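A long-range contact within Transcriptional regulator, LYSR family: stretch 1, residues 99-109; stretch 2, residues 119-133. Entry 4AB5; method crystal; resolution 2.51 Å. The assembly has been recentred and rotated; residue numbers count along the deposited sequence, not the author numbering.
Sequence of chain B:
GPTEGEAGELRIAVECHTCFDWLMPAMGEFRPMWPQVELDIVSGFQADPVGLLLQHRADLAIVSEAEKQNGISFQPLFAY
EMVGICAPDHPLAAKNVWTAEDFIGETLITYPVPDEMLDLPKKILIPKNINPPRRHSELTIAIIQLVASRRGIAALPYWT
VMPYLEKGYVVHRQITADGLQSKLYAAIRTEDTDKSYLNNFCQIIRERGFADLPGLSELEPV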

# COMPACT_ATOMS: atom_id res chain seq x y z
N THR B 99 4.28 27.98 5.50
CA THR B 99 3.90 28.79 4.33
C THR B 99 4.40 28.03 3.09
O THR B 99 5.25 27.15 3.23
CB THR B 99 4.55 30.20 4.41
OG1 THR B 99 5.97 30.09 4.33
CG2 THR B 99 4.16 30.98 5.65
N ALA B 100 3.91 28.37 1.90
CA ALA B 100 4.34 27.75 0.64
C ALA B 100 5.88 27.82 0.48
O ALA B 100 6.50 26.83 0.07
CB ALA B 100 3.66 28.44 -0.54
N GLU B 101 6.48 28.96 0.88
CA GLU B 101 7.92 29.24 0.85
C GLU B 101 8.76 28.31 1.76
O GLU B 101 9.95 28.14 1.50
CB GLU B 101 8.19 30.71 1.21
CG GLU B 101 7.80 31.72 0.13
CD GLU B 101 6.32 32.04 -0.07
OE1 GLU B 101 5.49 31.65 0.79
OE2 GLU B 101 6.00 32.69 -1.09
N ASP B 102 8.15 27.71 2.81
CA ASP B 102 8.83 26.79 3.73
C ASP B 102 9.17 25.43 3.08
O ASP B 102 10.01 24.70 3.61
CB ASP B 102 8.03 26.60 5.04
CG ASP B 102 7.93 27.83 5.91
OD1 ASP B 102 8.93 28.58 6.02
OD2 ASP B 102 6.87 28.03 6.54
N PHE B 103 8.54 25.13 1.94
CA PHE B 103 8.72 23.93 1.14
C PHE B 103 9.89 24.05 0.15
O PHE B 103 10.38 23.03 -0.31
CB PHE B 103 7.43 23.59 0.38
CG PHE B 103 6.24 23.24 1.25
CD1 PHE B 103 5.40 24.22 1.75
CD2 PHE B 103 5.96 21.90 1.56
CE1 PHE B 103 4.31 23.89 2.56
CE2 PHE B 103 4.87 21.57 2.37
CZ PHE B 103 4.05 22.57 2.86
N ILE B 104 10.34 25.30 -0.17
CA ILE B 104 11.42 25.60 -1.13
C ILE B 104 12.68 24.71 -1.07
O ILE B 104 13.03 24.08 -2.07
CB ILE B 104 11.71 27.13 -1.27
CG1 ILE B 104 10.55 27.85 -1.97
CG2 ILE B 104 13.05 27.40 -2.02
CD1 ILE B 104 10.54 29.37 -1.88
N GLY B 105 13.33 24.64 0.07
CA GLY B 105 14.54 23.84 0.21
C GLY B 105 14.36 22.34 0.38
O GLY B 105 15.15 21.56 -0.15
N GLU B 106 13.32 21.95 1.12
CA GLU B 106 12.95 20.60 1.55
C GLU B 106 12.60 19.62 0.43
O GLU B 106 12.00 20.02 -0.57
CB GLU B 106 11.77 20.69 2.54
CG GLU B 106 12.15 20.84 4.02
CD GLU B 106 12.84 22.10 4.49
OE1 GLU B 106 12.16 23.15 4.57
OE2 GLU B 106 14.01 22.00 4.93
N THR B 107 12.91 18.32 0.65
CA THR B 107 12.56 17.20 -0.24
C THR B 107 11.11 16.85 0.11
O THR B 107 10.79 16.67 1.28
CB THR B 107 13.55 16.01 -0.02
OG1 THR B 107 14.82 16.35 -0.57
CG2 THR B 107 13.07 14.71 -0.66
N LEU B 108 10.24 16.76 -0.90
CA LEU B 108 8.83 16.42 -0.70
C LEU B 108 8.57 14.94 -1.02
O LEU B 108 8.88 14.49 -2.13
CB LEU B 108 7.92 17.36 -1.52
CG LEU B 108 6.38 17.29 -1.26
CD1 LEU B 108 6.03 17.71 0.17
CD2 LEU B 108 5.63 18.13 -2.25
N ILE B 109 8.04 14.19 -0.05
CA ILE B 109 7.70 12.78 -0.23
C ILE B 109 6.22 12.66 -0.55
O ILE B 109 5.37 13.15 0.20
CB ILE B 109 8.19 11.86 0.93
CG1 ILE B 109 9.66 12.20 1.30
CG2 ILE B 109 8.04 10.37 0.56
CD1 ILE B 109 10.04 11.86 2.66
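Stretch 2, residues 119-133: DLPKKILIPKNINPP

In stretch 1, residues 100-105 have helical phi/psi values without the regular bonds of a helix; after a short extended link, Leu-108 and Ile-109 form a strand that continues later in the chain. Stretch 2 opens with a helix from Asp-119, widened to a pi-type turn at 121-125, and finishes as an extended segment from Ile-130 to Pro-133. The CA pairs advance together along both stretches, from Ala-100 CA and Leu-125 CA (6.0 Å) through Ile-104 CA and Pro-132 CA (5.5 Å) to Thr-107 CA and Pro-133 CA (4.8 Å), and the segment from Ile-130 to Pro-133 runs in the same sense as residues 104-107. At the close end the backbones are joined directly. Leu-108 N donates to Pro-133 O at 2.7 Å with a nearly straight N-H...O angle of 171°, and Thr-107 CA approaches the same oxygen, Pro-133 O, at 3.3 Å in a CA-H...O contact. Just before it, Glu-106 O packs against the proline rings, 3.4 Å from Pro-132 CB and 3.3 Å from Pro-133 CD, while Phe-103 O also lies 3.4 Å from Pro-132 CB.

Apolar side chains of stretch 1 pack against both the helix and the extended segment, and the two stretches together bury 691 Å² of surface, summed over both sides. Phe-103 (chi1 m) points toward stretch 2; one face of its ring is covered by Leu-120 CD1, a CH-pi contact 4.1 Å from the ring centroid, and by Leu-125 CD1, which is 4.0 Å from Phe-103 CD1. Leu-108 extends this apolar cluster, with its CD1 3.8 Å from Leu-120 CD2, its CD2 4.0 Å from Leu-125 CD2, and its CB 4.1 Å from Pro-132 CG. Nearer the start of stretch 1, the small side chain of Ala-100 is held among larger ones: its CB lies 3.7 Å from Ile-124 CG2, 3.8 Å from Lys-128 CD and 3.9 Å from Ile-130 CD1. Ile-130 also reaches Ile-104, whose CB points away but whose CG1 comes within 3.8 Å of Ile-130 CG1.

At the exposed margin the contact turns polar. Glu-101 OE2 and Lys-128 NZ form a hydrogen-bonded salt bridge at 3.2 Å, and a water links the same two side chains, donating to Glu-101 OE1 at 2.6 Å and accepting from Lys-128 NZ at 2.7 Å. Both carboxylate oxygens of Glu-101 are thus tied to one ammonium group, one directly and the other through the water.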

# COMPACT_ATOMS: atom_id res chain seq x y z
N ASP B 119 -3.06 17.56 -3.92
CA ASP B 119 -3.64 18.79 -3.37
C ASP B 119 -2.64 19.86 -3.00
O ASP B 119 -2.84 21.01 -3.41
CB ASP B 119 -4.60 18.48 -2.21
CG ASP B 119 -6.05 18.27 -2.62
OD1 ASP B 119 -6.30 17.82 -3.75
OD2 ASP B 119 -6.93 18.54 -1.79
N LEU B 120 -1.57 19.51 -2.26
CA LEU B 120 -0.52 20.47 -1.87
C LEU B 120 0.16 21.12 -3.10
O LEU B 120 0.01 22.33 -3.24
CB LEU B 120 0.50 19.87 -0.87
CG LEU B 120 1.82 20.66 -0.69
CD1 LEU B 120 1.64 21.88 0.17
CD2 LEU B 120 2.89 19.78 -0.12
N PRO B 121 0.80 20.37 -4.04
CA PRO B 121 1.38 21.03 -5.23
C PRO B 121 0.38 21.83 -6.06
O PRO B 121 0.65 22.99 -6.36
CB PRO B 121 1.98 19.86 -6.03
CG PRO B 121 2.27 18.81 -4.98
CD PRO B 121 1.11 18.92 -4.05
N LYS B 122 -0.78 21.24 -6.38
CA LYS B 122 -1.83 21.86 -7.19
C LYS B 122 -2.41 23.17 -6.61
O LYS B 122 -2.49 24.17 -7.33
CB LYS B 122 -2.94 20.83 -7.51
CG LYS B 122 -4.18 21.40 -8.20
CD LYS B 122 -5.03 20.33 -8.88
CE LYS B 122 -6.09 19.76 -7.98
NZ LYS B 122 -6.98 18.80 -8.70
N LYS B 123 -2.83 23.14 -5.33
CA LYS B 123 -3.49 24.27 -4.66
C LYS B 123 -2.57 25.30 -4.02
O LYS B 123 -3.04 26.38 -3.68
CB LYS B 123 -4.47 23.75 -3.59
CG LYS B 123 -5.66 22.96 -4.12
CD LYS B 123 -6.29 22.12 -3.03
CE LYS B 123 -7.78 21.99 -3.22
NZ LYS B 123 -8.36 20.96 -2.33
N ILE B 124 -1.29 24.96 -3.79
CA ILE B 124 -0.38 25.83 -3.05
C ILE B 124 0.97 26.15 -3.72
O ILE B 124 1.34 27.31 -3.83
CB ILE B 124 -0.19 25.27 -1.59
CG1 ILE B 124 -1.56 24.88 -0.92
CG2 ILE B 124 0.72 26.15 -0.70
CD1 ILE B 124 -1.92 25.42 0.50
N LEU B 125 1.70 25.10 -4.12
CA LEU B 125 3.05 25.16 -4.67
C LEU B 125 3.11 25.64 -6.13
O LEU B 125 3.73 26.67 -6.39
CB LEU B 125 3.72 23.77 -4.51
CG LEU B 125 4.47 23.41 -3.20
CD1 LEU B 125 3.84 24.02 -1.95
CD2 LEU B 125 4.57 21.92 -3.05
N ILE B 126 2.47 24.89 -7.07
CA ILE B 126 2.42 25.22 -8.51
C ILE B 126 2.01 26.69 -8.73
O ILE B 126 2.78 27.39 -9.39
CB ILE B 126 1.59 24.20 -9.36
CG1 ILE B 126 2.19 22.78 -9.32
CG2 ILE B 126 1.35 24.69 -10.80
CD1 ILE B 126 1.20 21.79 -9.62
N PRO B 127 0.89 27.22 -8.12
CA PRO B 127 0.54 28.63 -8.35
C PRO B 127 1.56 29.65 -7.86
O PRO B 127 1.57 30.78 -8.36
CB PRO B 127 -0.80 28.80 -7.63
CG PRO B 127 -0.91 27.68 -6.71
CD PRO B 127 -0.15 26.55 -7.31
N LYS B 128 2.42 29.27 -6.90
CA LYS B 128 3.45 30.16 -6.38
C LYS B 128 4.78 29.93 -7.09
O LYS B 128 5.75 30.63 -6.81
CB LYS B 128 3.58 30.01 -4.86
CG LYS B 128 2.53 30.78 -4.08
CD LYS B 128 3.09 31.37 -2.82
CE LYS B 128 2.17 32.43 -2.25
NZ LYS B 128 2.81 33.16 -1.13
N ASN B 129 4.81 28.97 -8.04
CA ASN B 129 5.98 28.57 -8.83
C ASN B 129 7.06 27.87 -7.95
O ASN B 129 8.27 28.05 -8.15
CB ASN B 129 6.53 29.74 -9.67
CG ASN B 129 7.47 29.35 -10.78
OD1 ASN B 129 7.20 28.45 -11.59
ND2 ASN B 129 8.60 30.04 -10.85
N ILE B 130 6.59 27.06 -6.99
CA ILE B 130 7.44 26.28 -6.10
C ILE B 130 7.36 24.80 -6.52
O ILE B 130 6.29 24.21 -6.52
CB ILE B 130 7.08 26.52 -4.60
CG1 ILE B 130 7.41 27.97 -4.18
CG2 ILE B 130 7.78 25.49 -3.68
CD1 ILE B 130 6.57 28.56 -3.08
N ASN B 131 8.50 24.23 -6.92
CA ASN B 131 8.64 22.84 -7.33
C ASN B 131 9.83 22.24 -6.53
O ASN B 131 10.96 22.22 -7.03
CB ASN B 131 8.83 22.73 -8.85
CG ASN B 131 8.96 21.33 -9.42
OD1 ASN B 131 8.70 20.32 -8.77
ND2 ASN B 131 9.32 21.25 -10.70
N PRO B 132 9.59 21.81 -5.27
CA PRO B 132 10.69 21.27 -4.46
C PRO B 132 11.22 19.91 -4.95
O PRO B 132 10.52 19.24 -5.71
CB PRO B 132 10.06 21.14 -3.07
CG PRO B 132 8.62 20.97 -3.32
CD PRO B 132 8.32 21.81 -4.52
N PRO B 133 12.44 19.46 -4.51
CA PRO B 133 12.91 18.11 -4.91
C PRO B 133 11.94 17.05 -4.41
O PRO B 133 11.36 17.21 -3.34
CB PRO B 133 14.27 17.97 -4.21
CG PRO B 133 14.66 19.35 -3.83
CD PRO B 133 13.40 20.11 -3.60
O HOH W 1 3.37 32.91 1.51